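Local coordinates for farnesyl diphosphate phosphatase YisP (Bacillus subtilis subsp. subtilis, PDB 3WE9), which hydrolyses farnesyl diphosphate to farnesol and diphosphate, supplying a step needed for biofilm formation, at residues A[173-176]-A[177-181]; A[113-117]-A[118-122]. All coordinates share one frame; numbering follows the deposited sequence.

How the contacts relate
Both contacts are local, each a loop or turn leading into the first residues of a helix, and they lie side by side, with centres about 6 Å apart. Contact 2 (113-117 with 118-122) comes first along the chain; contact 1 (173-176 with 177-181) packs against it later. Two probable backbone hydrogen bonds join them: Tyr115 N to Asn175 O, 2.8 Å, and Gln180 N to Asp116 O, also 2.8 Å. Leu118 and Leu121 of contact 2 also pack against Val181 and Pro178 of contact 1. The contact centres are about 19 Å (contact 1) and 18 Å (contact 2) from the centre of the chain, on the same side of it.

Contact 1. Residues A[173-176]-A[177-181]; sequences QKNR and IPRQV
The guanidinium of Arg179 meets two main-chain carbonyls edge-on, Lys174 O and Ile177 O, both near its plane, while Pro114 CB of the neighbouring loop lies over one face. A single nitrogen serves both oxygens: Arg179 NH1 is 3.0 Å from Lys174 O, with an N-H...O angle of 156°, and 2.8 Å from Ile177 O. At Ile177 the donor arrives on a carbonyl lone pair; at Lys174 it is tilted somewhat from the carbonyl plane. The reach depends on a bend in the arginine chain at chi2 (48°), beyond which the chain runs straight and carries the group back over the preceding turn. Lys174 O is gripped twice, for Ile177 N, 3.2 Å away, donates to this oxygen from the opposite side of the carbonyl plane to NH1. That second bond closes a type I beta turn from Lys174 to Ile177, the link by which helix 171-174 passes into helix 179-185 in this all-helical member of the phytoene/squalene synthase family. Pro178 takes the N-cap position of the second helix, and its CD packs 3.2 Å from Arg176 O, while the proline nitrogen has no N-H to give that oxygen. Ile177 lays its longer branch alongside the turn, with CG1 3.5 Å from Lys174 O and CD1 close to the same atom; CG1 is anti to the carbonyl carbon and beside the backbone N (chi1 -59°), on the turn side of the residue. This buried side chain also touches Leu168, Leu192 and Thr204. The lysine chain leads away from the turn, its NZ bonded to Leu168 O. Behind NH1, Arg179 NE forms a salt bridge with Glu189 OE2, which together with the two carbonyls fixes the rotation of the guanidinium.

Contact 2. Residues A[113-117]-A[118-122]; sequences KPYDD and LDELL
From Tyr115 the extended backbone swings round at Asp116 and enters helix 118-140 with Asp117 at the N-cap, where Glu120 N makes a weak bond of 3.1 Å to Asp117 O. This is a helix N-terminus without a capping box: the carboxylate of Glu120, third residue of the helix, turns back to the amide of Asp116, the residue before the N-cap. Glu120 OE2 receives Asp116 N at 2.9 Å in an almost straight bond (173°), the N-H arriving from above the carboxylate plane. The N-cap amide, Asp117 N, is buried without a partner, and the Asp117 side chain makes no capping bond. Glu120 gets there with CG anti to its own backbone N (chi1 -169°) and the rest of the chain extended, crossing Tyr115. Its CG sits over one face of the phenol ring in a CH-pi contact, 4.0 Å from the centroid, and its carboxylate lies stacked on the ring, the planes 17° apart. Along another part of the ring, Tyr115 CD2 comes 3.5 Å from Leu121 CA, and Leu121 CB and CD1 add apolar contact. Replacing Glu120 by an alanine would probably leave the Asp116 amide without its acceptor and strip one face of the Tyr115 ring of its cover. The cluster of Asp116, Asp117, Asp119 and Glu120 at the start of a helix is probably eased by the helix dipole. Water 2 lies between two of these acids, donating to Asp117 OD1 at 2.8 Å and only weakly to Asp119 OD2 at 3.5 Å.

Contact 1. Residues A[173-176]-A[177-181]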
ATOM      1  N   GLN A 173      14.616  -2.512  -6.590  1.00 23.89           N
ATOM      2  CA  GLN A 173      14.000  -3.046  -5.381  1.00 22.27           C
ATOM      3  C   GLN A 173      15.085  -3.424  -4.367  1.00 20.08           C
ATOM      4  O   GLN A 173      14.950  -3.153  -3.170  1.00 18.40           O
ATOM      5  CB  GLN A 173      13.124  -4.250  -5.743  1.00 23.87           C
ATOM      6  CG  GLN A 173      12.032  -3.886  -6.759  1.00 25.31           C
ATOM      7  CD  GLN A 173      11.248  -5.081  -7.278  1.00 26.40           C
ATOM      8  OE1 GLN A 173      11.822  -6.076  -7.715  1.00 24.87           O
ATOM      9  NE2 GLN A 173       9.922  -4.975  -7.246  1.00 28.42           N
ATOM     10  N   LYS A 174      16.170  -4.029  -4.852  1.00 18.69           N
ATOM     11  CA  LYS A 174      17.282  -4.423  -3.993  1.00 18.91           C
ATOM     12  C   LYS A 174      17.916  -3.194  -3.338  1.00 20.11           C
ATOM     13  O   LYS A 174      18.420  -3.268  -2.219  1.00 17.65           O
ATOM     14  CB  LYS A 174      18.348  -5.177  -4.798  1.00 19.93           C
ATOM     15  CG  LYS A 174      17.918  -6.557  -5.296  1.00 18.93           C
ATOM     16  CD  LYS A 174      19.089  -7.250  -5.988  1.00 22.87           C
ATOM     17  CE  LYS A 174      18.785  -8.699  -6.331  1.00 21.81           C
ATOM     18  NZ  LYS A 174      17.688  -8.821  -7.326  1.00 27.42           N
ATOM     19  N   ASN A 175      17.877  -2.066  -4.042  1.00 20.60           N
ATOM     20  CA  ASN A 175      18.447  -0.816  -3.533  1.00 24.46           C
ATOM     21  C   ASN A 175      17.759  -0.291  -2.279  1.00 26.75           C
ATOM     22  O   ASN A 175      18.348   0.479  -1.518  1.00 26.13           O
ATOM     23  CB  ASN A 175      18.389   0.273  -4.607  1.00 28.80           C
ATOM     24  CG  ASN A 175      19.567   0.223  -5.557  1.00 31.36           C
ATOM     25  OD1 ASN A 175      19.592   0.928  -6.564  1.00 35.45           O
ATOM     26  ND2 ASN A 175      20.553  -0.603  -5.237  1.00 32.32           N
ATOM     27  N   ARG A 176      16.512  -0.696  -2.062  1.00 26.06           N
ATOM     28  CA  ARG A 176      15.787  -0.222  -0.889  1.00 26.47           C
ATOM     29  C   ARG A 176      16.134  -0.962   0.400  1.00 24.83           C
ATOM     30  O   ARG A 176      15.739  -0.532   1.484  1.00 23.15           O
ATOM     31  CB  ARG A 176      14.275  -0.247  -1.156  1.00 28.98           C
ATOM     32  CG  ARG A 176      13.870   0.662  -2.328  1.00 32.11           C
ATOM     33  CD  ARG A 176      12.355   0.829  -2.445  1.00 36.99           C
ATOM     34  NE  ARG A 176      11.952   1.477  -3.698  1.00 38.88           N
ATOM     35  CZ  ARG A 176      12.236   2.735  -4.037  1.00 38.29           C
ATOM     36  NH1 ARG A 176      12.929   3.514  -3.222  1.00 37.69           N
ATOM     37  NH2 ARG A 176      11.829   3.215  -5.204  1.00 37.68           N
ATOM     38  N   ILE A 177      16.873  -2.068   0.293  1.00 21.69           N
ATOM     39  CA  ILE A 177      17.287  -2.813   1.483  1.00 20.81           C
ATOM     40  C   ILE A 177      18.360  -1.974   2.197  1.00 20.93           C
ATOM     41  O   ILE A 177      19.402  -1.662   1.617  1.00 20.45           O
ATOM     42  CB  ILE A 177      17.895  -4.182   1.119  1.00 21.23           C
ATOM     43  CG1 ILE A 177      16.869  -5.009   0.337  1.00 18.84           C
ATOM     44  CG2 ILE A 177      18.329  -4.913   2.388  1.00 20.82           C
ATOM     45  CD1 ILE A 177      17.457  -6.226  -0.334  1.00 25.83           C
ATOM     46  N   PRO A 178      18.110  -1.601   3.463  1.00 18.82           N
ATOM     47  CA  PRO A 178      19.043  -0.792   4.254  1.00 18.38           C
ATOM     48  C   PRO A 178      20.393  -1.461   4.485  1.00 16.89           C
ATOM     49  O   PRO A 178      20.480  -2.515   5.114  1.00 15.61           O
ATOM     50  CB  PRO A 178      18.280  -0.563   5.556  1.00 18.95           C
ATOM     51  CG  PRO A 178      16.852  -0.656   5.143  1.00 19.16           C
ATOM     52  CD  PRO A 178      16.871  -1.840   4.220  1.00 18.49           C
ATOM     53  N   ARG A 179      21.450  -0.834   3.977  1.00 17.98           N
ATOM     54  CA  ARG A 179      22.792  -1.378   4.126  1.00 17.48           C
ATOM     55  C   ARG A 179      23.222  -1.517   5.584  1.00 17.53           C
ATOM     56  O   ARG A 179      24.010  -2.407   5.920  1.00 17.98           O
ATOM     57  CB  ARG A 179      23.795  -0.523   3.339  1.00 16.82           C
ATOM     58  CG  ARG A 179      24.049  -1.023   1.910  1.00 19.70           C
ATOM     59  CD  ARG A 179      22.755  -1.318   1.142  1.00 19.78           C
ATOM     60  NE  ARG A 179      23.039  -1.823  -0.199  1.00 20.93           N
ATOM     61  CZ  ARG A 179      22.115  -2.155  -1.096  1.00 22.71           C
ATOM     62  NH1 ARG A 179      20.816  -2.043  -0.811  1.00 18.75           N
ATOM     63  NH2 ARG A 179      22.493  -2.593  -2.292  1.00 21.49           N
ATOM     64  N   GLN A 180      22.718  -0.646   6.453  1.00 18.03           N
ATOM     65  CA  GLN A 180      23.069  -0.734   7.870  1.00 18.38           C
ATOM     66  C   GLN A 180      22.402  -1.952   8.502  1.00 18.09           C
ATOM     67  O   GLN A 180      22.942  -2.550   9.430  1.00 18.66           O
ATOM     68  CB  GLN A 180      22.652   0.532   8.625  1.00 22.43           C
ATOM     69  CG  GLN A 180      23.554   1.729   8.374  1.00 27.13           C
ATOM     70  CD  GLN A 180      25.008   1.414   8.651  1.00 31.07           C
ATOM     71  OE1 GLN A 180      25.379   1.063   9.776  1.00 34.43           O
ATOM     72  NE2 GLN A 180      25.844   1.525   7.625  1.00 32.96           N
ATOM     73  N   VAL A 181      21.225  -2.314   8.006  1.00 17.56           N
ATOM     74  CA  VAL A 181      20.533  -3.486   8.530  1.00 16.25           C
ATOM     75  C   VAL A 181      21.268  -4.727   8.005  1.00 15.98           C
ATOM     76  O   VAL A 181      21.496  -5.682   8.743  1.00 16.35           O
ATOM     77  CB  VAL A 181      19.045  -3.518   8.086  1.00 16.05           C
ATOM     78  CG1 VAL A 181      18.392  -4.821   8.540  1.00 13.20           C
ATOM     79  CG2 VAL A 181      18.295  -2.332   8.696  1.00 15.93           C
TER

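Contact 2. Residues A[113-117]-A[118-122]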
ATOM      1  N   LYS A 113      20.938   5.126  -5.688  1.00 48.98           N
ATOM      2  CA  LYS A 113      21.827   4.682  -4.633  1.00 45.90           C
ATOM      3  C   LYS A 113      21.086   3.898  -3.573  1.00 42.16           C
ATOM      4  O   LYS A 113      19.946   4.205  -3.234  1.00 41.04           O
ATOM      5  CB  LYS A 113      22.547   5.877  -3.996  1.00 46.75           C
ATOM      6  CG  LYS A 113      23.319   6.711  -4.989  1.00 49.00           C
ATOM      7  CD  LYS A 113      24.302   7.633  -4.306  1.00 49.56           C
ATOM      8  CE  LYS A 113      25.333   8.133  -5.302  1.00 51.14           C
ATOM      9  NZ  LYS A 113      26.516   8.706  -4.612  1.00 51.73           N
ATOM     10  N   PRO A 114      21.742   2.867  -3.027  1.00 38.29           N
ATOM     11  CA  PRO A 114      21.163   2.014  -1.989  1.00 35.03           C
ATOM     12  C   PRO A 114      20.833   2.813  -0.730  1.00 31.46           C
ATOM     13  O   PRO A 114      21.481   3.815  -0.432  1.00 29.39           O
ATOM     14  CB  PRO A 114      22.260   0.970  -1.741  1.00 36.96           C
ATOM     15  CG  PRO A 114      23.039   0.955  -3.054  1.00 38.35           C
ATOM     16  CD  PRO A 114      23.090   2.404  -3.408  1.00 38.70           C
ATOM     17  N   TYR A 115      19.802   2.379  -0.013  1.00 28.21           N
ATOM     18  CA  TYR A 115      19.415   3.043   1.219  1.00 26.10           C
ATOM     19  C   TYR A 115      20.424   2.634   2.273  1.00 25.52           C
ATOM     20  O   TYR A 115      20.896   1.497   2.272  1.00 23.76           O
ATOM     21  CB  TYR A 115      18.010   2.615   1.646  1.00 26.79           C
ATOM     22  CG  TYR A 115      16.883   3.253   0.858  1.00 28.13           C
ATOM     23  CD1 TYR A 115      17.139   4.107  -0.221  1.00 28.43           C
ATOM     24  CD2 TYR A 115      15.556   2.990   1.188  1.00 26.63           C
ATOM     25  CE1 TYR A 115      16.087   4.677  -0.949  1.00 30.09           C
ATOM     26  CE2 TYR A 115      14.510   3.550   0.470  1.00 27.28           C
ATOM     27  CZ  TYR A 115      14.777   4.387  -0.595  1.00 27.24           C
ATOM     28  OH  TYR A 115      13.729   4.903  -1.321  1.00 24.57           O
ATOM     29  N   ASP A 116      20.755   3.550   3.177  1.00 25.82           N
ATOM     30  CA  ASP A 116      21.741   3.253   4.206  1.00 27.67           C
ATOM     31  C   ASP A 116      21.112   2.862   5.535  1.00 27.01           C
ATOM     32  O   ASP A 116      21.365   1.779   6.055  1.00 29.61           O
ATOM     33  CB  ASP A 116      22.661   4.462   4.407  1.00 30.21           C
ATOM     34  CG  ASP A 116      23.851   4.145   5.288  1.00 33.96           C
ATOM     35  OD1 ASP A 116      24.637   3.245   4.918  1.00 35.58           O
ATOM     36  OD2 ASP A 116      24.001   4.786   6.351  1.00 37.67           O
ATOM     37  N   ASP A 117      20.301   3.765   6.074  1.00 28.22           N
ATOM     38  CA  ASP A 117      19.608   3.580   7.347  1.00 28.02           C
ATOM     39  C   ASP A 117      18.231   2.967   7.148  1.00 24.23           C
ATOM     40  O   ASP A 117      17.633   3.095   6.084  1.00 23.44           O
ATOM     41  CB  ASP A 117      19.377   4.935   8.033  1.00 32.97           C
ATOM     42  CG  ASP A 117      20.599   5.471   8.719  1.00 38.31           C
ATOM     43  OD1 ASP A 117      20.500   6.574   9.295  1.00 42.28           O
ATOM     44  OD2 ASP A 117      21.652   4.801   8.692  1.00 44.75           O
ATOM     45  N   LEU A 118      17.721   2.329   8.192  1.00 22.75           N
ATOM     46  CA  LEU A 118      16.383   1.772   8.134  1.00 22.83           C
ATOM     47  C   LEU A 118      15.458   2.994   8.021  1.00 23.34           C
ATOM     48  O   LEU A 118      14.459   2.966   7.308  1.00 20.48           O
ATOM     49  CB  LEU A 118      16.091   0.974   9.412  1.00 21.40           C
ATOM     50  CG  LEU A 118      14.682   0.420   9.622  1.00 18.85           C
ATOM     51  CD1 LEU A 118      14.201  -0.291   8.365  1.00 17.70           C
ATOM     52  CD2 LEU A 118      14.683  -0.521  10.822  1.00 20.29           C
ATOM     53  N   ASP A 119      15.825   4.080   8.705  1.00 23.90           N
ATOM     54  CA  ASP A 119      15.038   5.314   8.669  1.00 26.18           C
ATOM     55  C   ASP A 119      14.792   5.791   7.247  1.00 25.06           C
ATOM     56  O   ASP A 119      13.733   6.337   6.943  1.00 25.55           O
ATOM     57  CB  ASP A 119      15.735   6.433   9.454  1.00 29.19           C
ATOM     58  CG  ASP A 119      15.437   6.383  10.942  1.00 32.91           C
ATOM     59  OD1 ASP A 119      14.604   5.553  11.358  1.00 34.11           O
ATOM     60  OD2 ASP A 119      16.033   7.186  11.694  1.00 35.99           O
ATOM     61  N   GLU A 120      15.772   5.594   6.373  1.00 23.58           N
ATOM     62  CA  GLU A 120      15.623   6.012   4.990  1.00 23.53           C
ATOM     63  C   GLU A 120      14.509   5.212   4.301  1.00 22.46           C
ATOM     64  O   GLU A 120      13.713   5.767   3.540  1.00 21.75           O
ATOM     65  CB  GLU A 120      16.950   5.840   4.244  1.00 26.08           C
ATOM     66  CG  GLU A 120      16.972   6.488   2.872  1.00 30.16           C
ATOM     67  CD  GLU A 120      18.364   6.538   2.265  1.00 32.18           C
ATOM     68  OE1 GLU A 120      18.489   7.008   1.112  1.00 34.08           O
ATOM     69  OE2 GLU A 120      19.332   6.116   2.937  1.00 30.57           O
ATOM     70  N   LEU A 121      14.455   3.908   4.566  1.00 18.38           N
ATOM     71  CA  LEU A 121      13.412   3.070   3.977  1.00 18.21           C
ATOM     72  C   LEU A 121      12.049   3.475   4.549  1.00 17.17           C
ATOM     73  O   LEU A 121      11.068   3.580   3.815  1.00 16.74           O
ATOM     74  CB  LEU A 121      13.671   1.590   4.288  1.00 15.18           C
ATOM     75  CG  LEU A 121      12.599   0.605   3.799  1.00 16.66           C
ATOM     76  CD1 LEU A 121      12.501   0.636   2.280  1.00 16.90           C
ATOM     77  CD2 LEU A 121      12.945  -0.799   4.277  1.00 14.78           C
ATOM     78  N   LEU A 122      12.003   3.699   5.861  1.00 17.98           N
ATOM     79  CA  LEU A 122      10.767   4.087   6.541  1.00 20.72           C
ATOM     80  C   LEU A 122      10.253   5.432   6.055  1.00 22.14           C
ATOM     81  O   LEU A 122       9.049   5.621   5.873  1.00 21.00           O
ATOM     82  CB  LEU A 122      10.986   4.152   8.058  1.00 22.07           C
ATOM     83  CG  LEU A 122      11.337   2.836   8.757  1.00 21.88           C
ATOM     84  CD1 LEU A 122      11.541   3.074  10.252  1.00 21.88           C
ATOM     85  CD2 LEU A 122      10.216   1.835   8.517  1.00 23.00           C
TER
HETATM   86  O   HOH W   1      21.288   6.678   0.735  1.00 44.52           O
HETATM   87  O   HOH W   2      19.308   6.021  11.820  1.00 49.03           O